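Local coordinates for putative Xylose isomerase (Rhodospirillum rubrum, PDB 3QXB), which probably acts as a metal-dependent sugar isomerase, and binds iron and manganese at two neighbouring sites in a TIM barrel, at residues L210-P221 / A242-D253. Residues are numbered along the deposited sequence; the frame is centred on the assembly and turned at random.
Sequences LLVDWGHALFEP and AYHIQQTDGQLD. With FE (Fe (III) ion), chain E; MN (manganese (II) ion), chain G.
The two-metal site at the C-terminal mouth of this TIM barrel is built where the neighbouring parallel strands 208-213 and 240-245 end, and Asp213 and His244, paired across them, both bind the ion modelled here as iron, through OD2 and ND1. Glu178 and Glu286 complete the protein ligands. Backbone hydrogen bonds from Val212 N to Ala242 O and from His244 N to Val212 O join the strands, and Trp214 N to His244 O continues the ladder, nearly straight at 170°. CD2 of Leu211 sits 3.4 Å from the centroid of the His244 imidazole, almost on the ring normal, a CH-pi contact over one face, while Asp213 OD2 lies at the ring's edge and NE2 is hydrogen-bonded to Gln53. With CG anti to the backbone N (chi1 -176°), Asp213 turns OD2 to the iron and leaves OD1 to cap the short helix 214-217 through Gly215 N at 2.9 Å. Gln246 NE2 reaches the same OD1 at 2.9 Å, from the same face of the carboxylate but on its syn side. NE2 of Gln246 also donates to Asp253 OD1 at 2.8 Å, in the amide plane, while OE1 accepts from His255 N. An alanine here would remove the bridging amide and probably leave each carboxylate less firmly held in its rotation. Asp253 OD2 and His216 NE2 bind the ion modelled as manganese at 2.0 and 2.2 Å, alongside His255; His216 ND1 is hydrogen-bonded to Pro179 O. Water 2 joins the two ions, and each site is also modelled with the other metal. Farther out, Gly250 O accepts a hydrogen bond from Glu220 N. One amide thus serves as a shared second shell, probably stabilising negative charge on the oxygens not bound to metal and helping hold OD2 towards each ion.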
ATOM      1  N   LEU A 210     -13.426 -14.279  12.537  1.00 24.07           N
ATOM      2  CA  LEU A 210     -12.585 -14.393  11.368  1.00 22.66           C
ATOM      3  C   LEU A 210     -13.319 -13.817  10.157  1.00 23.31           C
ATOM      4  O   LEU A 210     -14.532 -13.973  10.017  1.00 22.76           O
ATOM      5  CB  LEU A 210     -12.215 -15.855  11.098  1.00 22.95           C
ATOM      6  CG  LEU A 210     -11.389 -16.554  12.191  1.00 22.36           C
ATOM      7  CD1 LEU A 210     -11.343 -18.068  11.942  1.00 24.92           C
ATOM      8  CD2 LEU A 210      -9.972 -15.962  12.220  1.00 23.00           C
ATOM      9  N   LEU A 211     -12.565 -13.107   9.321  1.00 22.42           N
ATOM     10  CA  LEU A 211     -12.967 -12.836   7.955  1.00 22.54           C
ATOM     11  C   LEU A 211     -11.989 -13.614   7.078  1.00 22.84           C
ATOM     12  O   LEU A 211     -10.801 -13.460   7.217  1.00 22.52           O
ATOM     13  CB  LEU A 211     -12.983 -11.331   7.673  1.00 22.58           C
ATOM     14  CG  LEU A 211     -13.294 -10.909   6.232  1.00 22.18           C
ATOM     15  CD1 LEU A 211     -13.948  -9.502   6.194  1.00 16.42           C
ATOM     16  CD2 LEU A 211     -12.007 -10.984   5.353  1.00 19.15           C
ATOM     17  N   VAL A 212     -12.484 -14.534   6.246  1.00 23.44           N
ATOM     18  CA  VAL A 212     -11.581 -15.407   5.500  1.00 24.34           C
ATOM     19  C   VAL A 212     -11.603 -15.017   4.032  1.00 25.18           C
ATOM     20  O   VAL A 212     -12.652 -14.853   3.449  1.00 24.24           O
ATOM     21  CB  VAL A 212     -11.921 -16.869   5.697  1.00 26.46           C
ATOM     22  CG1 VAL A 212     -11.157 -17.786   4.718  1.00 24.84           C
ATOM     23  CG2 VAL A 212     -11.685 -17.261   7.179  1.00 24.17           C
ATOM     24  N   ASP A 213     -10.417 -14.816   3.468  1.00 25.50           N
ATOM     25  CA  ASP A 213     -10.299 -14.383   2.098  1.00 26.10           C
ATOM     26  C   ASP A 213     -10.005 -15.624   1.265  1.00 27.64           C
ATOM     27  O   ASP A 213      -9.048 -16.346   1.540  1.00 27.96           O
ATOM     28  CB  ASP A 213      -9.155 -13.384   1.989  1.00 25.66           C
ATOM     29  CG  ASP A 213      -9.032 -12.798   0.609  1.00 25.59           C
ATOM     30  OD1 ASP A 213      -9.272 -13.548  -0.363  1.00 28.74           O
ATOM     31  OD2 ASP A 213      -8.702 -11.600   0.524  1.00 26.54           O
ATOM     32  N   TRP A 214     -10.852 -15.899   0.286  1.00 28.46           N
ATOM     33  CA  TRP A 214     -10.758 -17.146  -0.479  1.00 29.93           C
ATOM     34  C   TRP A 214      -9.366 -17.291  -1.137  1.00 29.87           C
ATOM     35  O   TRP A 214      -8.830 -18.390  -1.238  1.00 31.14           O
ATOM     36  CB  TRP A 214     -11.864 -17.211  -1.544  1.00 30.54           C
ATOM     37  CG  TRP A 214     -13.170 -17.718  -1.048  1.00 30.64           C
ATOM     38  CD1 TRP A 214     -14.004 -17.108  -0.168  1.00 30.61           C
ATOM     39  CD2 TRP A 214     -13.806 -18.945  -1.425  1.00 31.26           C
ATOM     40  NE1 TRP A 214     -15.119 -17.871   0.032  1.00 31.54           N
ATOM     41  CE2 TRP A 214     -15.027 -19.010  -0.726  1.00 30.91           C
ATOM     42  CE3 TRP A 214     -13.476 -19.980  -2.314  1.00 31.44           C
ATOM     43  CZ2 TRP A 214     -15.913 -20.087  -0.852  1.00 33.50           C
ATOM     44  CZ3 TRP A 214     -14.374 -21.081  -2.438  1.00 34.95           C
ATOM     45  CH2 TRP A 214     -15.574 -21.104  -1.717  1.00 33.14           C
ATOM     46  N   GLY A 215      -8.759 -16.185  -1.526  1.00 29.02           N
ATOM     47  CA  GLY A 215      -7.438 -16.222  -2.153  1.00 29.32           C
ATOM     48  C   GLY A 215      -6.318 -16.565  -1.180  1.00 29.47           C
ATOM     49  O   GLY A 215      -5.270 -17.075  -1.583  1.00 31.68           O
ATOM     50  N   HIS A 216      -6.524 -16.263   0.093  1.00 27.58           N
ATOM     51  CA  HIS A 216      -5.559 -16.575   1.122  1.00 27.60           C
ATOM     52  C   HIS A 216      -5.654 -18.063   1.509  1.00 28.73           C
ATOM     53  O   HIS A 216      -4.639 -18.722   1.633  1.00 29.05           O
ATOM     54  CB  HIS A 216      -5.822 -15.741   2.339  1.00 27.07           C
ATOM     55  CG  HIS A 216      -5.645 -14.273   2.122  1.00 24.01           C
ATOM     56  ND1 HIS A 216      -5.728 -13.370   3.157  1.00 23.55           N
ATOM     57  CD2 HIS A 216      -5.355 -13.551   1.004  1.00 25.37           C
ATOM     58  CE1 HIS A 216      -5.521 -12.148   2.681  1.00 25.72           C
ATOM     59  NE2 HIS A 216      -5.277 -12.233   1.381  1.00 24.89           N
ATOM     60  N   ALA A 217      -6.862 -18.569   1.680  1.00 28.87           N
ATOM     61  CA  ALA A 217      -7.062 -19.982   2.011  1.00 31.09           C
ATOM     62  C   ALA A 217      -6.596 -20.886   0.866  1.00 32.16           C
ATOM     63  O   ALA A 217      -6.101 -21.998   1.096  1.00 32.73           O
ATOM     64  CB  ALA A 217      -8.536 -20.259   2.333  1.00 31.06           C
ATOM     65  N   LEU A 218      -6.773 -20.426  -0.365  1.00 32.74           N
ATOM     66  CA  LEU A 218      -6.507 -21.273  -1.553  1.00 34.17           C
ATOM     67  C   LEU A 218      -5.085 -21.130  -2.088  1.00 34.76           C
ATOM     68  O   LEU A 218      -4.762 -21.649  -3.144  1.00 36.22           O
ATOM     69  CB  LEU A 218      -7.536 -20.993  -2.666  1.00 33.85           C
ATOM     70  CG  LEU A 218      -9.000 -21.342  -2.305  1.00 35.78           C
ATOM     71  CD1 LEU A 218      -9.949 -21.132  -3.492  1.00 35.17           C
ATOM     72  CD2 LEU A 218      -9.121 -22.738  -1.817  1.00 39.19           C
ATOM     73  N   PHE A 219      -4.234 -20.417  -1.361  1.00 34.50           N
ATOM     74  CA  PHE A 219      -2.839 -20.272  -1.740  1.00 34.38           C
ATOM     75  C   PHE A 219      -2.075 -21.619  -1.615  1.00 37.17           C
ATOM     76  O   PHE A 219      -1.661 -22.016  -0.511  1.00 36.50           O
ATOM     77  CB  PHE A 219      -2.206 -19.198  -0.863  1.00 32.80           C
ATOM     78  CG  PHE A 219      -0.789 -18.881  -1.220  1.00 30.92           C
ATOM     79  CD1 PHE A 219      -0.483 -18.230  -2.398  1.00 32.23           C
ATOM     80  CD2 PHE A 219       0.234 -19.198  -0.368  1.00 31.27           C
ATOM     81  CE1 PHE A 219       0.813 -17.956  -2.723  1.00 30.53           C
ATOM     82  CE2 PHE A 219       1.522 -18.894  -0.691  1.00 32.27           C
ATOM     83  CZ  PHE A 219       1.811 -18.299  -1.866  1.00 30.54           C
ATOM     84  N   GLU A 220      -1.887 -22.288  -2.754  1.00 39.21           N
ATOM     85  CA  GLU A 220      -1.260 -23.618  -2.829  1.00 42.10           C
ATOM     86  C   GLU A 220       0.183 -23.752  -2.305  1.00 42.38           C
ATOM     87  O   GLU A 220       0.464 -24.669  -1.535  1.00 43.04           O
ATOM     88  CB  GLU A 220      -1.339 -24.150  -4.262  1.00 43.89           C
ATOM     89  CG  GLU A 220      -2.600 -24.958  -4.539  1.00 48.17           C
ATOM     90  CD  GLU A 220      -2.844 -25.173  -6.033  1.00 52.00           C
ATOM     91  OE1 GLU A 220      -1.936 -25.710  -6.707  1.00 55.11           O
ATOM     92  OE2 GLU A 220      -3.936 -24.788  -6.528  1.00 52.69           O
ATOM     93  N   PRO A 221       1.105 -22.850  -2.701  1.00 41.93           N
ATOM     94  CA  PRO A 221       2.502 -23.043  -2.277  1.00 42.22           C
ATOM     95  C   PRO A 221       2.728 -23.168  -0.760  1.00 41.79           C
ATOM     96  O   PRO A 221       3.696 -23.785  -0.348  1.00 41.76           O
ATOM     97  CB  PRO A 221       3.216 -21.796  -2.814  1.00 41.12           C
ATOM     98  CG  PRO A 221       2.428 -21.416  -4.013  1.00 41.59           C
ATOM     99  CD  PRO A 221       0.980 -21.718  -3.628  1.00 41.43           C
ATOM    100  N   ALA A 242     -17.563 -13.426   8.033  1.00 24.87           N
ATOM    101  CA  ALA A 242     -17.562 -12.743   6.725  1.00 25.38           C
ATOM    102  C   ALA A 242     -16.391 -13.240   5.857  1.00 24.49           C
ATOM    103  O   ALA A 242     -15.446 -13.860   6.361  1.00 23.23           O
ATOM    104  CB  ALA A 242     -17.532 -11.204   6.902  1.00 22.79           C
ATOM    105  N   TYR A 243     -16.466 -12.968   4.556  1.00 24.81           N
ATOM    106  CA  TYR A 243     -15.459 -13.410   3.602  1.00 23.23           C
ATOM    107  C   TYR A 243     -15.011 -12.290   2.666  1.00 23.60           C
ATOM    108  O   TYR A 243     -15.751 -11.327   2.434  1.00 21.13           O
ATOM    109  CB  TYR A 243     -16.023 -14.516   2.738  1.00 25.03           C
ATOM    110  CG  TYR A 243     -16.490 -15.745   3.476  1.00 24.72           C
ATOM    111  CD1 TYR A 243     -17.726 -15.780   4.067  1.00 25.55           C
ATOM    112  CD2 TYR A 243     -15.709 -16.901   3.531  1.00 28.06           C
ATOM    113  CE1 TYR A 243     -18.161 -16.922   4.746  1.00 26.79           C
ATOM    114  CE2 TYR A 243     -16.138 -18.035   4.206  1.00 26.28           C
ATOM    115  CZ  TYR A 243     -17.372 -18.039   4.818  1.00 26.97           C
ATOM    116  OH  TYR A 243     -17.881 -19.161   5.490  1.00 27.50           O
ATOM    117  N   HIS A 244     -13.802 -12.444   2.113  1.00 23.25           N
ATOM    118  CA  HIS A 244     -13.416 -11.728   0.910  1.00 24.06           C
ATOM    119  C   HIS A 244     -13.417 -12.757  -0.206  1.00 25.70           C
ATOM    120  O   HIS A 244     -12.901 -13.881  -0.039  1.00 27.75           O
ATOM    121  CB  HIS A 244     -12.030 -11.121   0.999  1.00 22.93           C
ATOM    122  CG  HIS A 244     -11.951  -9.944   1.906  1.00 22.23           C
ATOM    123  ND1 HIS A 244     -10.761  -9.496   2.445  1.00 19.59           N
ATOM    124  CD2 HIS A 244     -12.918  -9.114   2.358  1.00 20.75           C
ATOM    125  CE1 HIS A 244     -11.018  -8.458   3.227  1.00 23.14           C
ATOM    126  NE2 HIS A 244     -12.316  -8.211   3.194  1.00 21.19           N
ATOM    127  N   ILE A 245     -13.992 -12.378  -1.329  1.00 25.76           N
ATOM    128  CA  ILE A 245     -13.970 -13.222  -2.508  1.00 27.08           C
ATOM    129  C   ILE A 245     -13.138 -12.509  -3.585  1.00 27.12           C
ATOM    130  O   ILE A 245     -13.170 -11.302  -3.704  1.00 26.05           O
ATOM    131  CB  ILE A 245     -15.395 -13.602  -2.990  1.00 27.71           C
ATOM    132  CG1 ILE A 245     -16.228 -12.385  -3.391  1.00 26.52           C
ATOM    133  CG2 ILE A 245     -16.156 -14.484  -1.921  1.00 26.97           C
ATOM    134  CD1 ILE A 245     -17.571 -12.766  -4.070  1.00 26.05           C
ATOM    135  N   GLN A 246     -12.421 -13.304  -4.378  1.00 28.13           N
ATOM    136  CA  GLN A 246     -11.600 -12.840  -5.494  1.00 27.90           C
ATOM    137  C   GLN A 246     -11.364 -14.028  -6.409  1.00 28.59           C
ATOM    138  O   GLN A 246     -11.599 -15.179  -6.025  1.00 29.27           O
ATOM    139  CB  GLN A 246     -10.245 -12.346  -5.005  1.00 27.23           C
ATOM    140  CG  GLN A 246      -9.665 -13.243  -3.882  1.00 28.87           C
ATOM    141  CD  GLN A 246      -8.152 -13.221  -3.844  1.00 28.74           C
ATOM    142  OE1 GLN A 246      -7.490 -13.449  -4.873  1.00 28.84           O
ATOM    143  NE2 GLN A 246      -7.588 -12.984  -2.665  1.00 24.84           N
ATOM    144  N   GLN A 247     -10.912 -13.741  -7.621  1.00 27.74           N
ATOM    145  CA  GLN A 247     -10.521 -14.769  -8.553  1.00 28.93           C
ATOM    146  C   GLN A 247      -9.020 -14.926  -8.421  1.00 28.10           C
ATOM    147  O   GLN A 247      -8.284 -13.960  -8.140  1.00 26.61           O
ATOM    148  CB  GLN A 247     -10.978 -14.424  -9.988  1.00 29.40           C
ATOM    149  CG  GLN A 247     -10.776 -15.464 -11.048  1.00 30.55           C
ATOM    150  CD  GLN A 247     -11.427 -16.813 -10.772  1.00 30.36           C
ATOM    151  OE1 GLN A 247     -10.972 -17.546  -9.912  1.00 32.67           O
ATOM    152  NE2 GLN A 247     -12.440 -17.176 -11.568  1.00 29.45           N
ATOM    153  N   THR A 248      -8.577 -16.170  -8.541  1.00 28.47           N
ATOM    154  CA  THR A 248      -7.182 -16.476  -8.343  1.00 29.04           C
ATOM    155  C   THR A 248      -6.836 -17.786  -9.051  1.00 30.87           C
ATOM    156  O   THR A 248      -7.726 -18.582  -9.328  1.00 30.57           O
ATOM    157  CB  THR A 248      -6.876 -16.599  -6.833  1.00 28.51           C
ATOM    158  OG1 THR A 248      -5.505 -16.934  -6.646  1.00 29.07           O
ATOM    159  CG2 THR A 248      -7.786 -17.674  -6.182  1.00 30.14           C
ATOM    160  N   ASP A 249      -5.554 -17.987  -9.352  1.00 31.39           N
ATOM    161  CA  ASP A 249      -5.076 -19.286  -9.824  1.00 33.62           C
ATOM    162  C   ASP A 249      -4.505 -20.095  -8.673  1.00 34.12           C
ATOM    163  O   ASP A 249      -4.056 -21.213  -8.864  1.00 35.09           O
ATOM    164  CB  ASP A 249      -4.030 -19.131 -10.947  1.00 34.69           C
ATOM    165  CG  ASP A 249      -2.804 -18.378 -10.494  1.00 34.28           C
ATOM    166  OD1 ASP A 249      -2.774 -17.930  -9.324  1.00 34.53           O
ATOM    167  OD2 ASP A 249      -1.892 -18.203 -11.302  1.00 36.79           O
ATOM    168  N   GLY A 250      -4.485 -19.521  -7.480  1.00 33.92           N
ATOM    169  CA  GLY A 250      -4.000 -20.240  -6.326  1.00 34.92           C
ATOM    170  C   GLY A 250      -2.491 -20.276  -6.196  1.00 35.66           C
ATOM    171  O   GLY A 250      -1.996 -20.954  -5.311  1.00 37.35           O
ATOM    172  N   GLN A 251      -1.761 -19.543  -7.039  1.00 36.11           N
ATOM    173  CA  GLN A 251      -0.277 -19.504  -6.998  1.00 36.58           C
ATOM    174  C   GLN A 251       0.324 -18.237  -6.409  1.00 35.16           C
ATOM    175  O   GLN A 251       1.466 -18.233  -5.939  1.00 35.16           O
ATOM    176  CB  GLN A 251       0.291 -19.734  -8.410  1.00 37.79           C
ATOM    177  CG  GLN A 251      -0.261 -21.011  -9.097  1.00 39.29           C
ATOM    178  CD  GLN A 251      -0.246 -22.257  -8.182  1.00 45.34           C
ATOM    179  OE1 GLN A 251      -1.255 -22.989  -8.042  1.00 46.64           O
ATOM    180  NE2 GLN A 251       0.904 -22.497  -7.548  1.00 47.92           N
ATOM    181  N   LEU A 252      -0.436 -17.156  -6.458  1.00 34.52           N
ATOM    182  CA  LEU A 252      -0.130 -15.942  -5.712  1.00 33.69           C
ATOM    183  C   LEU A 252      -1.484 -15.415  -5.215  1.00 32.61           C
ATOM    184  O   LEU A 252      -2.538 -15.945  -5.574  1.00 32.97           O
ATOM    185  CB  LEU A 252       0.602 -14.902  -6.587  1.00 33.22           C
ATOM    186  CG  LEU A 252       2.043 -15.138  -7.090  1.00 35.58           C
ATOM    187  CD1 LEU A 252       2.621 -13.878  -7.761  1.00 37.56           C
ATOM    188  CD2 LEU A 252       2.952 -15.568  -5.963  1.00 39.40           C
ATOM    189  N   ASP A 253      -1.454 -14.382  -4.388  1.00 31.45           N
ATOM    190  CA  ASP A 253      -2.670 -13.767  -3.885  1.00 30.63           C
ATOM    191  C   ASP A 253      -3.178 -12.783  -4.922  1.00 30.25           C
ATOM    192  O   ASP A 253      -2.837 -11.603  -4.872  1.00 29.88           O
ATOM    193  CB  ASP A 253      -2.413 -13.056  -2.543  1.00 29.52           C
ATOM    194  CG  ASP A 253      -3.701 -12.580  -1.883  1.00 27.95           C
ATOM    195  OD1 ASP A 253      -4.780 -13.127  -2.229  1.00 24.64           O
ATOM    196  OD2 ASP A 253      -3.644 -11.669  -0.999  1.00 27.38           O
TER
HETATM  197 FE    FE E 301      -8.627  -9.826   1.822  0.66 26.72          FE
HETATM  198 MN    MN G 303      -5.059 -10.644  -0.082  0.50 31.45          MN
HETATM  199  O   HOH W   1      -4.406 -17.753  -4.146  1.00 26.24           O
HETATM  200  O   HOH W   2      -6.452  -9.311   1.202  1.00 23.03           O
HETATM  201  O   HOH W   3      -8.215  -7.870   2.917  1.00 28.78           O
HETATM  202  O   HOH W   4      -3.650  -8.664  -0.186  1.00 50.12           O